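Local atomic coordinates of glutathione S-transferase (Bombyx mori, PDB entry 4E8H), a protein that binds glutathione and, as a homodimer, probably catalyses the conjugation of its thiol to electrophilic substrates. Residues B[22-27]-B[161-166]; B[121-126]-B[210-215]; B[150-155]-B[190-195]. All blocks are in the same frame, centred on the assembly; numbering follows the deposited sequence.

Along the chain the six segments run 22-27, 121-126, 150-155, 161-166, 190-195 and 210-215, so interaction 1 crosses each of the others, while interaction 3 is nested inside the span closed by interaction 2. Interaction 1 lies about 6 Å from the centre of the chain and joins the thioredoxin-like N-terminal domain to the helical C-terminal domain. Interaction 3, with its centre 12 Å away, touches it through D162 and V153, and the helices 160-174 and 183-196 follow each other in sequence. Interaction 2, 23 and 28 Å from the other two centres, ties the ends of helices 93-124 and 201-213. The domain junction is thus continuous with the packing of the helical domain.

Interaction 1. Residues B[22-27]-B[161-166]; sequences MMTARV and ADITIV
I163 and M23 lead the apolar contact, with V27 and V166 beside them. Of 196 Å² buried between the segments, I163 supplies 88 Å². Its CG2 lies 3.9 Å from M23 CB, and its CD1, extended away from the helix, comes within 4.3 Å of V27 CG2. M23 reaches further along helix 160-174: a bend at chi3 (-66°) places CE 4.1 Å from V166 CG1, and the two side chains cross at about a right angle.

The axes of segments 22-27 and 161-166 pass 9.9 Å apart, their directions 144° from each other, so the pair is roughly antiparallel. Helix 16-27 follows the first strand of the thioredoxin-like domain, and helix 160-174 is part of the all-helical C-terminal domain; the contact is therefore a piece of the interdomain interface of the glutathione transferase fold.

No hydrogen bond spans the segments. T24 does meet I163, but by van der Waals contact, with OG1 3.6 Å from I163 CG2. That hydroxyl finds its polar partners elsewhere, in A20 O one turn earlier and Q75 NE2 on helix 71-82, whose first two residues, S71 and R72, bind glutathione.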
# COMPACT_ATOMS: atom_id res chain seq x y z
N MET B 22 0.84 -17.16 -0.21
CA MET B 22 0.71 -18.61 -0.36
C MET B 22 -0.69 -19.04 -0.79
O MET B 22 -0.84 -19.93 -1.63
CB MET B 22 1.12 -19.34 0.93
CG MET B 22 2.62 -19.29 1.21
SD MET B 22 3.04 -19.63 2.94
CE MET B 22 3.03 -21.42 2.95
N MET B 23 -1.71 -18.40 -0.23
CA MET B 23 -3.10 -18.67 -0.62
C MET B 23 -3.42 -18.13 -2.01
O MET B 23 -4.20 -18.75 -2.74
CB MET B 23 -4.09 -18.11 0.41
CG MET B 23 -4.17 -18.93 1.70
SD MET B 23 -5.53 -18.44 2.79
CE MET B 23 -5.04 -16.79 3.27
N THR B 24 -2.83 -17.00 -2.38
CA THR B 24 -3.01 -16.45 -3.73
C THR B 24 -2.45 -17.41 -4.78
O THR B 24 -3.09 -17.66 -5.80
CB THR B 24 -2.38 -15.05 -3.89
OG1 THR B 24 -2.97 -14.15 -2.95
CG2 THR B 24 -2.60 -14.50 -5.30
N ALA B 25 -1.27 -17.96 -4.50
CA ALA B 25 -0.62 -18.93 -5.39
C ALA B 25 -1.43 -20.22 -5.54
O ALA B 25 -1.47 -20.80 -6.63
CB ALA B 25 0.78 -19.24 -4.91
N ARG B 26 -2.07 -20.67 -4.46
CA ARG B 26 -2.92 -21.86 -4.51
C ARG B 26 -4.14 -21.65 -5.40
O ARG B 26 -4.46 -22.50 -6.23
CB ARG B 26 -3.34 -22.29 -3.10
CG ARG B 26 -2.21 -22.89 -2.26
CD ARG B 26 -1.85 -24.30 -2.72
NE ARG B 26 -2.91 -25.26 -2.43
CZ ARG B 26 -3.00 -25.96 -1.30
NH1 ARG B 26 -2.08 -25.84 -0.35
NH2 ARG B 26 -4.01 -26.81 -1.13
N VAL B 27 -4.81 -20.51 -5.23
CA VAL B 27 -5.99 -20.17 -6.04
C VAL B 27 -5.65 -20.09 -7.53
O VAL B 27 -6.46 -20.45 -8.39
CB VAL B 27 -6.66 -18.85 -5.55
CG1 VAL B 27 -7.79 -18.41 -6.49
CG2 VAL B 27 -7.21 -19.02 -4.14
N ALA B 161 -7.62 -8.76 -2.78
CA ALA B 161 -7.95 -7.93 -1.63
C ALA B 161 -8.62 -8.74 -0.50
O ALA B 161 -8.26 -8.57 0.66
CB ALA B 161 -8.82 -6.75 -2.05
N ASP B 162 -9.57 -9.61 -0.85
CA ASP B 162 -10.19 -10.52 0.12
C ASP B 162 -9.17 -11.46 0.76
O ASP B 162 -9.24 -11.72 1.96
CB ASP B 162 -11.28 -11.37 -0.53
CG ASP B 162 -12.39 -10.54 -1.12
OD1 ASP B 162 -13.27 -10.09 -0.36
OD2 ASP B 162 -12.39 -10.34 -2.35
N ILE B 163 -8.24 -11.96 -0.05
CA ILE B 163 -7.25 -12.93 0.40
C ILE B 163 -6.30 -12.34 1.46
O ILE B 163 -6.04 -12.98 2.48
CB ILE B 163 -6.47 -13.58 -0.79
CG1 ILE B 163 -7.45 -14.30 -1.73
CG2 ILE B 163 -5.39 -14.55 -0.28
CD1 ILE B 163 -6.81 -14.95 -2.96
N THR B 164 -5.79 -11.12 1.24
CA THR B 164 -4.88 -10.50 2.21
C THR B 164 -5.60 -10.00 3.48
O THR B 164 -5.07 -10.14 4.59
CB THR B 164 -3.98 -9.40 1.59
OG1 THR B 164 -3.16 -8.81 2.62
CG2 THR B 164 -4.80 -8.31 0.91
N ILE B 165 -6.80 -9.45 3.30
CA ILE B 165 -7.62 -8.98 4.41
C ILE B 165 -8.04 -10.15 5.32
O ILE B 165 -8.01 -10.03 6.55
CB ILE B 165 -8.84 -8.14 3.92
CG1 ILE B 165 -8.35 -6.77 3.41
CG2 ILE B 165 -9.88 -7.97 5.02
CD1 ILE B 165 -9.38 -5.98 2.60
N VAL B 166 -8.39 -11.29 4.72
CA VAL B 166 -8.84 -12.47 5.48
C VAL B 166 -7.78 -13.03 6.43
O VAL B 166 -8.12 -13.61 7.46
CB VAL B 166 -9.45 -13.58 4.56
CG1 VAL B 166 -8.38 -14.55 4.05
CG2 VAL B 166 -10.55 -14.35 5.29

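Interaction 2. Residues B[121-126]-B[210-215]; sequences ILFRGE and KMLASF
L122 and F215 form the close part of this contact, their CA atoms 5.5 Å apart. The carbonyl L122 O sits 3.6 Å from F215 CB, and L122 CD2 lies 4.1 Å from the same CB, the two side chains crossing at about a right angle. L122 CD2 also comes to 3.5 Å from the backbone oxygen L212 O. L122 is buried and gives up 71 Å² to the other segment, so this part is a methyl group packed on backbone and CB atoms, with no hydrogen bond across.

The solvent side is aromatic. F123 and F215, both exposed, make a T-shaped pair: F123 CE1 stands 3.7 Å above the centre of the F215 ring, with centroids 5.0 Å apart and planes at 66°. A chi1 of -55° sets F123 CG anti to its carbonyl carbon, and L122 CB lies over the centre of one face of the ring. At the rim of the same ring, F123 CZ is 4.0 Å from L212 CD2, which lies near the ring plane.

Within segment 210-215, S214 OG bonds to M211 O and F215 N to L212 O.

In the fold, the contact joins the C-terminal ends of helices 93-124 and 201-213 within the helical domain. F175 and L216 cover L122 further, while the side chain of L212 packs on Y114 of helix 93-124 and lies about 8 Å from the bound glutathione.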
# COMPACT_ATOMS: atom_id res chain seq x y z
N ILE B 121 1.50 -7.02 22.62
CA ILE B 121 0.94 -8.16 23.35
C ILE B 121 1.74 -9.44 23.09
O ILE B 121 2.25 -10.07 24.03
CB ILE B 121 -0.57 -8.38 23.03
CG1 ILE B 121 -1.36 -7.08 23.24
CG2 ILE B 121 -1.14 -9.51 23.88
CD1 ILE B 121 -2.79 -7.11 22.70
N LEU B 122 1.85 -9.81 21.82
CA LEU B 122 2.43 -11.09 21.41
C LEU B 122 3.93 -11.24 21.67
O LEU B 122 4.38 -12.31 22.06
CB LEU B 122 2.13 -11.36 19.93
CG LEU B 122 0.66 -11.54 19.52
CD1 LEU B 122 0.48 -11.28 18.03
CD2 LEU B 122 0.14 -12.91 19.90
N PHE B 123 4.69 -10.16 21.45
CA PHE B 123 6.15 -10.27 21.44
C PHE B 123 6.89 -9.43 22.47
O PHE B 123 8.13 -9.48 22.55
CB PHE B 123 6.68 -10.02 20.02
CG PHE B 123 6.07 -10.91 18.98
CD1 PHE B 123 6.25 -12.29 19.05
CD2 PHE B 123 5.31 -10.38 17.95
CE1 PHE B 123 5.69 -13.13 18.09
CE2 PHE B 123 4.74 -11.21 16.99
CZ PHE B 123 4.93 -12.59 17.06
N ARG B 124 6.15 -8.67 23.28
CA ARG B 124 6.76 -7.87 24.34
C ARG B 124 6.10 -8.12 25.70
O ARG B 124 6.51 -7.54 26.71
CB ARG B 124 6.71 -6.38 24.00
CG ARG B 124 7.48 -5.99 22.75
CD ARG B 124 7.09 -4.59 22.32
NE ARG B 124 7.43 -4.34 20.92
CZ ARG B 124 6.95 -3.33 20.20
NH1 ARG B 124 6.09 -2.46 20.74
NH2 ARG B 124 7.31 -3.19 18.93
N GLY B 125 5.09 -8.98 25.71
CA GLY B 125 4.33 -9.29 26.93
C GLY B 125 3.69 -8.08 27.58
O GLY B 125 3.42 -8.09 28.78
N GLU B 126 3.45 -7.04 26.79
CA GLU B 126 2.77 -5.84 27.27
C GLU B 126 1.27 -6.06 27.30
O GLU B 126 0.74 -6.93 26.61
CB GLU B 126 3.11 -4.63 26.38
CG GLU B 126 4.50 -4.07 26.61
CD GLU B 126 4.86 -2.96 25.63
OE1 GLU B 126 5.97 -3.00 25.08
OE2 GLU B 126 4.02 -2.06 25.41
N LYS B 210 -2.67 -20.00 14.42
CA LYS B 210 -2.50 -20.74 15.67
C LYS B 210 -1.08 -20.64 16.21
O LYS B 210 -0.88 -20.58 17.42
CB LYS B 210 -2.90 -22.20 15.48
CG LYS B 210 -4.40 -22.44 15.55
CD LYS B 210 -4.79 -23.74 14.88
CE LYS B 210 -3.96 -24.90 15.41
NZ LYS B 210 -3.98 -26.07 14.48
N MET B 211 -0.10 -20.63 15.30
CA MET B 211 1.30 -20.45 15.66
C MET B 211 1.54 -19.09 16.32
O MET B 211 2.22 -19.01 17.35
CB MET B 211 2.20 -20.62 14.44
CG MET B 211 2.33 -22.05 13.96
SD MET B 211 3.19 -22.12 12.38
CE MET B 211 3.31 -23.89 12.13
N LEU B 212 0.99 -18.03 15.73
CA LEU B 212 1.02 -16.70 16.34
C LEU B 212 0.29 -16.71 17.69
O LEU B 212 0.73 -16.07 18.64
CB LEU B 212 0.42 -15.65 15.41
CG LEU B 212 1.18 -15.22 14.15
CD1 LEU B 212 0.31 -14.32 13.28
CD2 LEU B 212 2.50 -14.52 14.48
N ALA B 213 -0.83 -17.44 17.75
CA ALA B 213 -1.67 -17.48 18.95
C ALA B 213 -1.01 -18.18 20.14
O ALA B 213 -1.37 -17.91 21.29
CB ALA B 213 -3.02 -18.12 18.64
N SER B 214 -0.05 -19.06 19.87
CA SER B 214 0.68 -19.76 20.94
C SER B 214 1.50 -18.79 21.79
O SER B 214 1.89 -19.11 22.92
CB SER B 214 1.55 -20.89 20.38
OG SER B 214 2.58 -20.39 19.55
N PHE B 215 1.77 -17.60 21.25
CA PHE B 215 2.46 -16.54 21.98
C PHE B 215 1.57 -15.85 23.02
O PHE B 215 2.07 -15.11 23.88
CB PHE B 215 3.07 -15.52 21.01
CG PHE B 215 4.26 -16.03 20.25
CD1 PHE B 215 5.55 -15.83 20.73
CD2 PHE B 215 4.10 -16.74 19.06
CE1 PHE B 215 6.66 -16.31 20.04
CE2 PHE B 215 5.20 -17.22 18.36
CZ PHE B 215 6.48 -17.01 18.84

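Interaction 3. Residues B[150-155]-B[190-195]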
# COMPACT_ATOMS: atom_id res chain seq x y z
N ARG B 150 -22.25 -5.89 -0.82
CA ARG B 150 -21.31 -6.63 -1.66
C ARG B 150 -20.97 -7.92 -0.95
O ARG B 150 -20.79 -7.92 0.28
CB ARG B 150 -20.00 -5.88 -1.86
CG ARG B 150 -20.12 -4.42 -2.18
CD ARG B 150 -18.73 -3.83 -2.27
NE ARG B 150 -18.77 -2.57 -2.99
CZ ARG B 150 -19.00 -1.38 -2.44
NH1 ARG B 150 -19.21 -1.27 -1.13
NH2 ARG B 150 -19.01 -0.30 -3.19
N PRO B 151 -20.86 -9.03 -1.69
CA PRO B 151 -20.45 -10.28 -1.06
C PRO B 151 -18.94 -10.33 -0.77
O PRO B 151 -18.51 -11.09 0.10
CB PRO B 151 -20.83 -11.35 -2.08
CG PRO B 151 -20.81 -10.64 -3.39
CD PRO B 151 -21.21 -9.22 -3.11
N PHE B 152 -18.16 -9.54 -1.50
CA PHE B 152 -16.71 -9.48 -1.31
C PHE B 152 -16.25 -8.03 -1.24
O PHE B 152 -17.00 -7.12 -1.60
CB PHE B 152 -15.99 -10.26 -2.42
CG PHE B 152 -16.29 -11.74 -2.39
CD1 PHE B 152 -15.67 -12.56 -1.45
CD2 PHE B 152 -17.20 -12.30 -3.28
CE1 PHE B 152 -15.95 -13.93 -1.40
CE2 PHE B 152 -17.48 -13.67 -3.24
CZ PHE B 152 -16.85 -14.48 -2.30
N VAL B 153 -15.02 -7.80 -0.78
CA VAL B 153 -14.57 -6.43 -0.46
C VAL B 153 -14.61 -5.45 -1.63
O VAL B 153 -14.87 -4.27 -1.44
CB VAL B 153 -13.18 -6.39 0.25
CG1 VAL B 153 -13.24 -7.08 1.60
CG2 VAL B 153 -12.08 -6.98 -0.63
N ALA B 154 -14.38 -5.95 -2.85
CA ALA B 154 -14.31 -5.09 -4.03
C ALA B 154 -15.51 -5.22 -4.97
O ALA B 154 -15.58 -4.52 -5.98
CB ALA B 154 -13.01 -5.33 -4.78
N GLY B 155 -16.46 -6.10 -4.64
CA GLY B 155 -17.64 -6.30 -5.47
C GLY B 155 -18.20 -7.71 -5.43
O GLY B 155 -18.27 -8.33 -4.37
N GLU B 190 -17.26 -16.15 6.64
CA GLU B 190 -17.73 -17.52 6.39
C GLU B 190 -17.70 -17.82 4.90
O GLU B 190 -17.30 -18.91 4.49
CB GLU B 190 -19.13 -17.74 6.97
CG GLU B 190 -19.22 -17.61 8.49
CD GLU B 190 -18.27 -18.54 9.24
OE1 GLU B 190 -18.21 -19.74 8.89
OE2 GLU B 190 -17.60 -18.07 10.19
N ARG B 191 -18.11 -16.84 4.10
CA ARG B 191 -18.11 -16.94 2.64
C ARG B 191 -16.71 -17.16 2.06
O ARG B 191 -16.52 -18.03 1.21
CB ARG B 191 -18.73 -15.66 2.05
CG ARG B 191 -19.04 -15.70 0.56
CD ARG B 191 -19.72 -14.42 0.09
NE ARG B 191 -20.98 -14.16 0.80
CZ ARG B 191 -21.20 -13.13 1.61
NH1 ARG B 191 -20.26 -12.22 1.83
NH2 ARG B 191 -22.38 -13.00 2.20
N THR B 192 -15.74 -16.37 2.53
CA THR B 192 -14.38 -16.38 1.98
C THR B 192 -13.60 -17.63 2.40
O THR B 192 -12.85 -18.19 1.60
CB THR B 192 -13.63 -15.08 2.35
OG1 THR B 192 -14.40 -13.95 1.91
CG2 THR B 192 -12.25 -15.02 1.69
N LYS B 193 -13.80 -18.07 3.65
CA LYS B 193 -13.28 -19.35 4.11
C LYS B 193 -13.71 -20.49 3.19
O LYS B 193 -12.88 -21.27 2.73
CB LYS B 193 -13.72 -19.65 5.55
CG LYS B 193 -12.93 -18.90 6.62
CD LYS B 193 -13.25 -19.41 8.02
CE LYS B 193 -14.60 -18.91 8.51
NZ LYS B 193 -14.93 -19.42 9.88
N LYS B 194 -15.01 -20.57 2.91
CA LYS B 194 -15.57 -21.59 2.01
C LYS B 194 -14.94 -21.53 0.62
O LYS B 194 -14.67 -22.57 0.01
CB LYS B 194 -17.09 -21.46 1.92
CG LYS B 194 -17.84 -21.91 3.17
CD LYS B 194 -19.34 -21.84 2.97
CE LYS B 194 -20.09 -22.34 4.20
NZ LYS B 194 -20.03 -21.38 5.34
N MET B 195 -14.71 -20.31 0.13
CA MET B 195 -14.04 -20.10 -1.15
C MET B 195 -12.60 -20.61 -1.14
O MET B 195 -12.11 -21.10 -2.15
CB MET B 195 -14.05 -18.61 -1.52
CG MET B 195 -15.41 -18.06 -1.91
SD MET B 195 -16.07 -18.82 -3.41
CE MET B 195 -15.02 -18.10 -4.67
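P151 and R191 meet where the loop between helices 130-146 and 160-174 comes down on helix 183-196. P151 O accepts a hydrogen bond from R191 NH1; at 2.7 Å it is short, but the N-H...O angle of 129° marks it as weak and bent. The pyrrolidine ring adds apolar contact, P151 CB lying 3.9 Å from R191 CD, and P151 CA sits over one face of the guanidinium. The arginine reaches this position through a turn at chi3 (-59°), which swings NE out of the line of the otherwise extended chain.

Next, F152 places its ring among three side chains. R191 CD makes a CH-pi contact over one face, 4.2 Å from the centroid and 28° off the normal. T192 OG1 approaches the edge, 3.7 Å from F152 CE1, although the polar partner of this hydroxyl is W188 O in its own helix. M195 CG adds a further apolar contact, 3.9 Å from F152 CZ.

From F152 to G155 the chain makes a type I turn, closed by G155 N to F152 O, with F152 N to G155 O at 3.1 Å as a second bond between the same residues. Inside it, V153 N bonds to D162 OD1 and V153 O to R102 NE, tying the loop to helices 160-174 and 93-124.

An alanine in place of R191 would probably leave P151 O without this donor and open a gap over the face of F152.

Chemically, the arginine serves twice: its methylenes act as a hydrocarbon lid on the aromatic ring, while its guanidinium supplies a weak polar tether to the backbone, so across these two segments apolar packing probably counts for more than the weak hydrogen bond.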